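PDB 6VXC: trans-4-hydroxy-L-proline dehydratase from Clostridioides difficile 70-100-2010, which uses a glycyl radical to dehydrate trans-4-hydroxy-L-proline to (S)-1-pyrroline-5-carboxylate in the anaerobic breakdown of hydroxyproline. Local coordinates for residues V399-K404 with P424-T429; F409-C414 with K736-M741. One frame throughout, in Å; residues are numbered along the deposited sequence.

Contact 1. Residues V399-K404 with P424-T429; sequences VQISKK and PAFYNT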
loop_
_atom_site.group_PDB
_atom_site.type_symbol
_atom_site.label_atom_id
_atom_site.label_comp_id
_atom_site.label_asym_id
_atom_site.label_seq_id
_atom_site.Cartn_x
_atom_site.Cartn_y
_atom_site.Cartn_z
ATOM N N VAL A 399 12.722 -3.898 -6.467
ATOM C CA VAL A 399 13.963 -4.588 -6.150
ATOM C C VAL A 399 14.478 -4.143 -4.786
ATOM O O VAL A 399 14.312 -2.986 -4.387
ATOM C CB VAL A 399 15.025 -4.360 -7.254
ATOM C CG1 VAL A 399 14.492 -4.893 -8.583
ATOM C CG2 VAL A 399 15.448 -2.897 -7.360
ATOM N N GLN A 400 15.033 -5.101 -4.049
ATOM C CA GLN A 400 15.836 -4.849 -2.864
ATOM C C GLN A 400 17.305 -4.876 -3.265
ATOM O O GLN A 400 17.790 -5.871 -3.815
ATOM C CB GLN A 400 15.568 -5.883 -1.770
ATOM C CG GLN A 400 14.487 -5.508 -0.771
ATOM C CD GLN A 400 14.527 -6.384 0.476
ATOM O OE1 GLN A 400 15.580 -6.556 1.091
ATOM N NE2 GLN A 400 13.388 -6.977 0.829
ATOM N N ILE A 401 18.006 -3.800 -2.964
ATOM C CA ILE A 401 19.412 -3.653 -3.278
ATOM C C ILE A 401 20.168 -3.710 -1.964
ATOM O O ILE A 401 19.905 -2.915 -1.061
ATOM C CB ILE A 401 19.680 -2.338 -4.026
ATOM C CG1 ILE A 401 18.859 -2.267 -5.324
ATOM C CG2 ILE A 401 21.170 -2.150 -4.252
ATOM C CD1 ILE A 401 19.041 -3.441 -6.286
ATOM N N SER A 402 21.089 -4.661 -1.864
ATOM C CA SER A 402 21.991 -4.851 -0.740
ATOM C C SER A 402 23.405 -4.472 -1.156
ATOM O O SER A 402 23.751 -4.497 -2.338
ATOM C CB SER A 402 21.953 -6.320 -0.267
ATOM O OG SER A 402 23.032 -6.652 0.591
ATOM N N LYS A 403 24.237 -4.156 -0.159
ATOM C CA LYS A 403 25.673 -4.065 -0.406
ATOM C C LYS A 403 26.228 -5.366 -0.982
ATOM O O LYS A 403 27.308 -5.357 -1.578
ATOM C CB LYS A 403 26.402 -3.711 0.887
ATOM C CG LYS A 403 26.275 -4.787 1.938
ATOM C CD LYS A 403 26.945 -4.413 3.248
ATOM C CE LYS A 403 26.875 -5.582 4.236
ATOM N NZ LYS A 403 27.592 -5.301 5.512
ATOM N N LYS A 404 25.519 -6.479 -0.801
ATOM C CA LYS A 404 25.892 -7.788 -1.321
ATOM C C LYS A 404 25.344 -8.075 -2.716
ATOM O O LYS A 404 25.689 -9.112 -3.290
ATOM C CB LYS A 404 25.404 -8.894 -0.375
ATOM C CG LYS A 404 25.808 -8.756 1.107
ATOM C CD LYS A 404 25.176 -9.897 1.870
ATOM C CE LYS A 404 25.715 -10.087 3.283
ATOM N NZ LYS A 404 25.145 -9.108 4.204
ATOM N N PRO A 424 11.163 -0.455 -11.668
ATOM C CA PRO A 424 11.010 -0.778 -10.246
ATOM C C PRO A 424 11.447 0.376 -9.351
ATOM O O PRO A 424 12.301 1.170 -9.760
ATOM C CB PRO A 424 11.967 -1.960 -10.055
ATOM C CG PRO A 424 13.122 -1.600 -11.010
ATOM C CD PRO A 424 12.434 -0.971 -12.219
ATOM N N ALA A 425 10.879 0.456 -8.151
ATOM C CA ALA A 425 11.482 1.252 -7.103
ATOM C C ALA A 425 12.628 0.455 -6.480
ATOM O O ALA A 425 12.701 -0.770 -6.606
ATOM C CB ALA A 425 10.456 1.623 -6.035
ATOM N N PHE A 426 13.498 1.160 -5.769
ATOM C CA PHE A 426 14.677 0.580 -5.143
ATOM C C PHE A 426 14.569 0.714 -3.628
ATOM O O PHE A 426 14.303 1.806 -3.125
ATOM C CB PHE A 426 15.957 1.270 -5.651
ATOM C CG PHE A 426 16.121 1.230 -7.161
ATOM C CD1 PHE A 426 15.498 2.171 -7.968
ATOM C CD2 PHE A 426 16.906 0.261 -7.761
ATOM C CE1 PHE A 426 15.645 2.138 -9.355
ATOM C CE2 PHE A 426 17.058 0.224 -9.135
ATOM C CZ PHE A 426 16.422 1.159 -9.940
ATOM N N TYR A 427 14.807 -0.383 -2.906
ATOM C CA TYR A 427 14.776 -0.414 -1.448
ATOM C C TYR A 427 16.114 -0.899 -0.907
ATOM O O TYR A 427 16.720 -1.814 -1.470
ATOM C CB TYR A 427 13.663 -1.338 -0.910
ATOM C CG TYR A 427 12.276 -0.996 -1.392
ATOM C CD1 TYR A 427 11.589 0.089 -0.857
ATOM C CD2 TYR A 427 11.648 -1.772 -2.358
ATOM C CE1 TYR A 427 10.323 0.424 -1.302
ATOM C CE2 TYR A 427 10.384 -1.457 -2.809
ATOM C CZ TYR A 427 9.722 -0.354 -2.274
ATOM O OH TYR A 427 8.465 -0.052 -2.719
ATOM N N ASN A 428 16.542 -0.308 0.209
ATOM C CA ASN A 428 17.841 -0.580 0.828
ATOM C C ASN A 428 17.710 -1.755 1.796
ATOM O O ASN A 428 17.153 -1.614 2.890
ATOM C CB ASN A 428 18.354 0.669 1.538
ATOM C CG ASN A 428 19.720 0.474 2.176
ATOM O OD1 ASN A 428 20.226 -0.640 2.255
ATOM N ND2 ASN A 428 20.339 1.575 2.601
ATOM N N THR A 429 18.237 -2.913 1.395
ATOM C CA THR A 429 18.135 -4.113 2.223
ATOM C C THR A 429 18.729 -3.898 3.609
ATOM O O THR A 429 18.150 -4.338 4.614
ATOM C CB THR A 429 18.817 -5.295 1.532
ATOM O OG1 THR A 429 18.114 -5.628 0.331
ATOM C CG2 THR A 429 18.897 -6.501 2.466
HETATM O O HOH W 1 22.139 -1.203 -0.403
#
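Val399 and Ile401 pair with the strand 426-428 through a ladder of backbone hydrogen bonds. Val399 N gives its hydrogen to Ala425 O at 3.1 Å, and Val399 O accepts from Tyr427 N at 3.0 Å. Ile401 N reaches Tyr427 O at 2.8 Å in a nearly straight bond (173° at the hydrogen). Ile401 O then takes Thr429 N, which lies above the carbonyl plane. A water lies 2.9 Å from Ile401 O.

The two strands run parallel and belong to the beta-alpha-beta unit 396-401, 407-418, 426-428. They are neighbours in a mixed five-stranded sheet, with 426-428 in the middle. Phe749 and helix 407-418 pack against the face bearing Val399, Ile401 and Phe426.

On that face, Val399 CG2 is 3.5 Å from Phe426 CD2. Ile401 CG1 meets the edge of the same ring, near its plane. Asn428 points to this face too; it is the N-cap residue of helix 429-438, and its ND2 bonds to Gly753 O. Val399 CG1 also meets CB of Pro424, which follows a cis peptide bond.

Gln400 and Tyr427 lie on the other face. Thr429 OG1, set beside its own backbone N (chi1 -65°), donates to a lone pair of Gln400 OE1 at 2.8 Å. Gln400 NE2 is held by Asn364 and Gly449, which helps fix the amide. Tyr427 OH bonds to the backbone oxygen of Cys454, the probable radical cysteine.

Contact 2. Residues F409-C414 with K736-M741; sequences FLKRAC and KGLDNM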
loop_
_atom_site.group_PDB
_atom_site.type_symbol
_atom_site.label_atom_id
_atom_site.label_comp_id
_atom_site.label_asym_id
_atom_site.label_seq_id
_atom_site.Cartn_x
_atom_site.Cartn_y
_atom_site.Cartn_z
ATOM N N PHE A 409 22.850 -6.930 -11.404
ATOM C CA PHE A 409 21.431 -6.924 -11.065
ATOM C C PHE A 409 20.926 -5.496 -10.905
ATOM O O PHE A 409 19.891 -5.125 -11.462
ATOM C CB PHE A 409 21.193 -7.733 -9.791
ATOM C CG PHE A 409 19.741 -7.784 -9.359
ATOM C CD1 PHE A 409 18.868 -8.694 -9.932
ATOM C CD2 PHE A 409 19.255 -6.923 -8.380
ATOM C CE1 PHE A 409 17.537 -8.752 -9.537
ATOM C CE2 PHE A 409 17.914 -6.971 -7.987
ATOM C CZ PHE A 409 17.053 -7.895 -8.572
ATOM N N LEU A 410 21.663 -4.670 -10.164
ATOM C CA LEU A 410 21.254 -3.281 -10.006
ATOM C C LEU A 410 21.128 -2.576 -11.358
ATOM O O LEU A 410 20.161 -1.843 -11.600
ATOM C CB LEU A 410 22.250 -2.553 -9.100
ATOM C CG LEU A 410 22.121 -1.033 -9.011
ATOM C CD1 LEU A 410 20.737 -0.601 -8.502
ATOM C CD2 LEU A 410 23.262 -0.436 -8.165
ATOM N N LYS A 411 22.098 -2.787 -12.257
ATOM C CA LYS A 411 22.070 -2.072 -13.529
ATOM C C LYS A 411 20.909 -2.530 -14.403
ATOM O O LYS A 411 20.305 -1.722 -15.112
ATOM C CB LYS A 411 23.408 -2.219 -14.257
ATOM C CG LYS A 411 24.525 -1.381 -13.608
ATOM C CD LYS A 411 25.840 -1.464 -14.372
ATOM C CE LYS A 411 25.748 -0.785 -15.737
ATOM N NZ LYS A 411 27.102 -0.673 -16.372
ATOM N N ARG A 412 20.579 -3.818 -14.364
ATOM C CA ARG A 412 19.400 -4.292 -15.076
ATOM C C ARG A 412 18.135 -3.618 -14.547
ATOM O O ARG A 412 17.240 -3.260 -15.325
ATOM C CB ARG A 412 19.303 -5.811 -14.960
ATOM C CG ARG A 412 18.086 -6.411 -15.598
ATOM C CD ARG A 412 18.182 -6.416 -17.112
ATOM N NE ARG A 412 17.054 -7.138 -17.696
ATOM C CZ ARG A 412 16.072 -6.553 -18.364
ATOM N NH1 ARG A 412 16.104 -5.239 -18.545
ATOM N NH2 ARG A 412 15.069 -7.272 -18.849
ATOM N N ALA A 413 18.035 -3.461 -13.220
ATOM C CA ALA A 413 16.908 -2.725 -12.649
ATOM C C ALA A 413 16.909 -1.272 -13.111
ATOM O O ALA A 413 15.859 -0.724 -13.466
ATOM C CB ALA A 413 16.946 -2.798 -11.120
ATOM N N CYS A 414 18.081 -0.631 -13.135
ATOM C CA CYS A 414 18.138 0.734 -13.650
ATOM C C CYS A 414 17.763 0.802 -15.126
ATOM O O CYS A 414 17.142 1.779 -15.556
ATOM C CB CYS A 414 19.518 1.335 -13.422
ATOM S SG CYS A 414 19.911 1.636 -11.701
ATOM N N LYS A 736 26.934 5.418 -19.489
ATOM C CA LYS A 736 27.207 6.386 -18.427
ATOM C C LYS A 736 25.933 6.760 -17.688
ATOM O O LYS A 736 25.952 6.975 -16.469
ATOM C CB LYS A 736 27.846 7.650 -18.988
ATOM C CG LYS A 736 29.353 7.633 -19.005
ATOM C CD LYS A 736 29.899 8.944 -19.556
ATOM C CE LYS A 736 29.403 10.129 -18.736
ATOM N NZ LYS A 736 29.923 10.076 -17.342
ATOM N N GLY A 737 24.822 6.862 -18.417
ATOM C CA GLY A 737 23.558 7.156 -17.772
ATOM C C GLY A 737 23.143 6.064 -16.804
ATOM O O GLY A 737 22.737 6.345 -15.674
ATOM N N LEU A 738 23.246 4.799 -17.232
ATOM C CA LEU A 738 22.943 3.697 -16.322
ATOM C C LEU A 738 23.826 3.766 -15.087
ATOM O O LEU A 738 23.341 3.646 -13.956
ATOM C CB LEU A 738 23.139 2.349 -17.015
ATOM C CG LEU A 738 22.077 1.901 -18.000
ATOM C CD1 LEU A 738 22.355 0.460 -18.414
ATOM C CD2 LEU A 738 20.701 2.059 -17.369
ATOM N N ASP A 739 25.127 3.993 -15.289
ATOM C CA ASP A 739 26.036 4.038 -14.153
ATOM C C ASP A 739 25.687 5.191 -13.225
ATOM O O ASP A 739 25.751 5.048 -12.000
ATOM C CB ASP A 739 27.487 4.150 -14.617
ATOM C CG ASP A 739 27.986 2.872 -15.258
ATOM O OD1 ASP A 739 27.401 1.802 -14.972
ATOM O OD2 ASP A 739 28.972 2.936 -16.017
ATOM N N ASN A 740 25.287 6.328 -13.786
ATOM C CA ASN A 740 24.935 7.456 -12.932
ATOM C C ASN A 740 23.715 7.143 -12.072
ATOM O O ASN A 740 23.699 7.469 -10.883
ATOM C CB ASN A 740 24.717 8.717 -13.769
ATOM C CG ASN A 740 26.035 9.366 -14.198
ATOM O OD1 ASN A 740 27.067 9.156 -13.569
ATOM N ND2 ASN A 740 25.992 10.175 -15.252
ATOM N N MET A 741 22.699 6.496 -12.642
ATOM C CA MET A 741 21.549 6.070 -11.841
ATOM C C MET A 741 21.970 5.079 -10.762
ATOM O O MET A 741 21.650 5.249 -9.577
ATOM C CB MET A 741 20.493 5.444 -12.747
ATOM C CG MET A 741 19.886 6.423 -13.742
ATOM S SD MET A 741 18.753 5.655 -14.914
ATOM C CE MET A 741 17.479 4.957 -13.814
#
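This is a helix-helix packing contact, in which Lys411 and Cys414 of helix 407-418 meet Leu738, Asp739 and Met741 of helix 734-750. It lies away from the active site. The axes of the segments 409-414 and 736-741 come within 9.2 Å and cross at 108°, so the touching patch is small.

Its partly exposed side holds a salt bridge. Lys411 NZ donates to Asp739 OD1 at 2.9 Å, on the syn side of the carboxylate and 20° out of its plane. The lysine chain bends at chi3 (68°), which swings its ammonium group across to the acid. Its CE also passes Leu738 CB at 4.3 Å.

Helix 407-418 is the connecting helix of a parallel beta-alpha-beta crossover. Helix 734-750 belongs to the glycyl radical family region, so the contact joins that region to the pyruvate formate lyase-like part of the chain.

The buried side is apolar. Cys414 SG sits 4.0 Å from Met741 CB, and Cys414 CB is 4.2 Å from Leu738 CD2. The Met741 chain bends at its end, and its terminal CE comes 3.6 Å from Cys414 O. Leu738 reaches further along helix 407-418 to Glu415 and Arg418, while Met741 touches Ser417 and Arg418.

Contacts 1 and 2 share helix 407-418, which follows strand 396-401 and leads into strand 426-428. Their centres are 13 Å apart, and they touch directly through Phe426. Its CE2 lies 3.6 Å from Ala413 CB and 3.8 Å from Leu410 CD1, while its CZ is 3.9 Å from Cys414 SG. Cys414 thus meets the Phe426 ring as well as segment 736-741. Helix 734-750 serves both contacts, since its Phe749 packs on Ile401 and Phe426. The opposite sheet face leads to the active site: the side chain of Tyr427 is about 6 Å from that of Cys454 and about 7 Å from that of Glu456, the probable radical cysteine and proton acceptor.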